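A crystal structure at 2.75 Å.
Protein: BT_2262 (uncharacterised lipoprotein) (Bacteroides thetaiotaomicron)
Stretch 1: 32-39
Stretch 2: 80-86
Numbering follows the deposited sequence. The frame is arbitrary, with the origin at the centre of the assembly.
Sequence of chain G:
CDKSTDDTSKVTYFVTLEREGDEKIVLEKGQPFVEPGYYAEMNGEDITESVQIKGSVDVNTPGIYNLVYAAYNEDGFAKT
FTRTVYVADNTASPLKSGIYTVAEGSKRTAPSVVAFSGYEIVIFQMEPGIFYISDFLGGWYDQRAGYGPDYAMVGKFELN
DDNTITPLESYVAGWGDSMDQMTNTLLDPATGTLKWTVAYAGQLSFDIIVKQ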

# COMPACT_ATOMS: atom_id res chain seq x y z
N PRO G 32 34.64 42.16 -54.56
CA PRO G 32 34.31 40.76 -54.85
C PRO G 32 33.56 40.11 -53.71
O PRO G 32 33.71 40.47 -52.54
CB PRO G 32 35.67 40.11 -55.06
CG PRO G 32 36.56 41.22 -55.44
CD PRO G 32 36.08 42.40 -54.67
N PHE G 33 32.73 39.14 -54.06
CA PHE G 33 31.98 38.36 -53.08
C PHE G 33 32.67 37.03 -52.85
O PHE G 33 32.78 36.21 -53.77
CB PHE G 33 30.55 38.12 -53.54
CG PHE G 33 29.85 37.06 -52.74
CD1 PHE G 33 29.37 37.33 -51.48
CD2 PHE G 33 29.69 35.78 -53.25
CE1 PHE G 33 28.73 36.35 -50.75
CE2 PHE G 33 29.05 34.80 -52.52
CZ PHE G 33 28.57 35.09 -51.27
N VAL G 34 33.11 36.81 -51.62
CA VAL G 34 33.80 35.59 -51.24
C VAL G 34 32.84 34.72 -50.46
O VAL G 34 32.26 35.17 -49.46
CB VAL G 34 35.06 35.89 -50.40
CG1 VAL G 34 35.82 34.61 -50.13
CG2 VAL G 34 35.93 36.90 -51.12
N GLU G 35 32.68 33.48 -50.89
CA GLU G 35 31.78 32.54 -50.25
C GLU G 35 32.18 32.32 -48.80
O GLU G 35 33.24 31.76 -48.53
CB GLU G 35 31.79 31.22 -51.03
CG GLU G 35 31.01 30.10 -50.37
CD GLU G 35 29.58 30.47 -50.09
OE1 GLU G 35 28.90 30.98 -50.99
OE2 GLU G 35 29.13 30.26 -48.95
N PRO G 36 31.35 32.74 -47.84
CA PRO G 36 31.70 32.55 -46.42
C PRO G 36 31.88 31.10 -46.01
O PRO G 36 32.68 30.82 -45.12
CB PRO G 36 30.53 33.20 -45.69
CG PRO G 36 29.97 34.17 -46.65
CD PRO G 36 30.12 33.53 -47.99
N GLY G 37 31.15 30.17 -46.62
CA GLY G 37 31.32 28.75 -46.38
C GLY G 37 30.07 28.10 -45.84
O GLY G 37 29.11 28.74 -45.42
N TYR G 38 30.11 26.77 -45.83
CA TYR G 38 28.99 25.96 -45.35
C TYR G 38 29.49 24.54 -45.16
O TYR G 38 30.51 24.14 -45.72
CB TYR G 38 27.81 26.00 -46.32
CG TYR G 38 28.22 25.73 -47.74
CD1 TYR G 38 28.29 24.44 -48.22
CD2 TYR G 38 28.55 26.77 -48.59
CE1 TYR G 38 28.68 24.19 -49.51
CE2 TYR G 38 28.94 26.53 -49.87
CZ TYR G 38 29.00 25.24 -50.33
OH TYR G 38 29.39 25.01 -51.62
N TYR G 39 28.75 23.78 -44.36
CA TYR G 39 29.07 22.38 -44.10
C TYR G 39 27.83 21.52 -44.22
O TYR G 39 26.78 21.86 -43.67
CB TYR G 39 29.68 22.21 -42.70
CG TYR G 39 29.88 20.77 -42.32
CD1 TYR G 39 30.94 20.04 -42.83
CD2 TYR G 39 29.01 20.14 -41.45
CE1 TYR G 39 31.12 18.72 -42.49
CE2 TYR G 39 29.18 18.82 -41.11
CZ TYR G 39 30.23 18.12 -41.63
OH TYR G 39 30.41 16.80 -41.28
N THR G 80 17.79 23.34 -46.57
CA THR G 80 18.21 24.53 -47.29
C THR G 80 18.38 25.70 -46.33
O THR G 80 17.81 25.71 -45.24
CB THR G 80 17.21 24.90 -48.36
OG1 THR G 80 17.78 25.89 -49.22
CG2 THR G 80 15.95 25.47 -47.73
N PHE G 81 19.17 26.69 -46.76
CA PHE G 81 19.26 27.97 -46.08
C PHE G 81 19.52 29.06 -47.11
O PHE G 81 20.01 28.79 -48.21
CB PHE G 81 20.33 27.96 -44.97
CG PHE G 81 21.75 27.86 -45.45
CD1 PHE G 81 22.45 28.98 -45.85
CD2 PHE G 81 22.42 26.66 -45.43
CE1 PHE G 81 23.77 28.90 -46.27
CE2 PHE G 81 23.73 26.57 -45.84
CZ PHE G 81 24.41 27.70 -46.26
N THR G 82 19.17 30.29 -46.75
CA THR G 82 19.31 31.43 -47.65
C THR G 82 20.38 32.39 -47.17
O THR G 82 20.54 32.62 -45.97
CB THR G 82 18.01 32.22 -47.77
OG1 THR G 82 16.90 31.32 -47.80
CG2 THR G 82 18.02 33.03 -49.05
N ARG G 83 21.10 32.97 -48.12
CA ARG G 83 22.04 34.05 -47.85
C ARG G 83 21.77 35.18 -48.83
O ARG G 83 21.72 34.96 -50.04
CB ARG G 83 23.49 33.57 -47.97
CG ARG G 83 24.51 34.57 -47.49
CD ARG G 83 25.88 33.99 -47.64
NE ARG G 83 26.29 33.27 -46.44
CZ ARG G 83 27.06 32.19 -46.46
NH1 ARG G 83 27.48 31.70 -47.61
NH2 ARG G 83 27.41 31.60 -45.33
N THR G 84 21.59 36.39 -48.30
CA THR G 84 21.22 37.56 -49.08
C THR G 84 22.38 38.54 -49.15
O THR G 84 22.91 38.95 -48.11
CB THR G 84 20.01 38.25 -48.46
OG1 THR G 84 18.98 37.29 -48.23
CG2 THR G 84 19.50 39.31 -49.40
N VAL G 85 22.77 38.93 -50.36
CA VAL G 85 23.90 39.81 -50.57
C VAL G 85 23.40 41.10 -51.19
O VAL G 85 22.68 41.07 -52.19
CB VAL G 85 24.96 39.15 -51.47
CG1 VAL G 85 26.05 40.14 -51.80
CG2 VAL G 85 25.55 37.95 -50.79
N TYR G 86 23.79 42.23 -50.59
CA TYR G 86 23.38 43.56 -51.03
C TYR G 86 24.57 44.34 -51.58
O TYR G 86 25.69 44.22 -51.08
CB TYR G 86 22.74 44.35 -49.89
CG TYR G 86 21.58 43.67 -49.19
CD1 TYR G 86 21.80 42.80 -48.14
CD2 TYR G 86 20.27 43.95 -49.56
CE1 TYR G 86 20.74 42.19 -47.49
CE2 TYR G 86 19.21 43.35 -48.91
CZ TYR G 86 19.46 42.47 -47.88
OH TYR G 86 18.41 41.87 -47.23

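How do the two backbones lie against each other? Residues 80-86 form a strand, while 32-39 run mostly as loop and become strand only at Tyr38. The touching parts head in nearly opposite directions, 166° apart, so Phe33 lies near Val85 and Tyr38 near Phe81. Even so, the closest CA atoms, those of Phe33 and Val85, stand 8.6 Å apart. No backbone-to-backbone hydrogen bond joins the stretches; side chains bridge the gap, and on the strand it is the alternate residues Phe81, Arg83 and Val85 that reach across.

What satisfies the guanidinium of Arg83? Arg83 NH1 lies 2.6 Å from Glu35 OE2, a salt bridge whose opposite charges attract although the hydrogen bond within it is bent to 129° and weak. Arg83 NH2 donates to the backbone carbonyl Gly37 O at 3.3 Å, nearly straight at 173° but long, and so also weak. Both acceptors sit at the edge of the group, near its plane, where the N-H bonds point. NE, and NH1 a second time, are hydrogen-bonded elsewhere in the structure.

How does the loop present these acceptors? The CA-to-CB bond of Glu35 points away from the strand, yet its carboxylate comes back to Arg83. There Glu35 OE2 also accepts from Gly37 N at 3.1 Å, so one oxygen ties the loop to itself and to the strand; OE1 is satisfied elsewhere. Gly37 adopts phi/psi of 120/168, where a CB would be jammed against the preceding carbonyl oxygen.

What fills the space around the polar centre? Pro36 CD lies over one face of the guanidinium, 3.2 Å from Arg83 NH1, leaving the edge to the acceptors. Toward one end, Phe33 CE1 meets Val85 CG2 at 3.6 Å; toward the other, Tyr38 CB meets the edge of the Phe81 ring, 3.8 Å from Phe81 CZ. These apolar contacts flank the salt bridge.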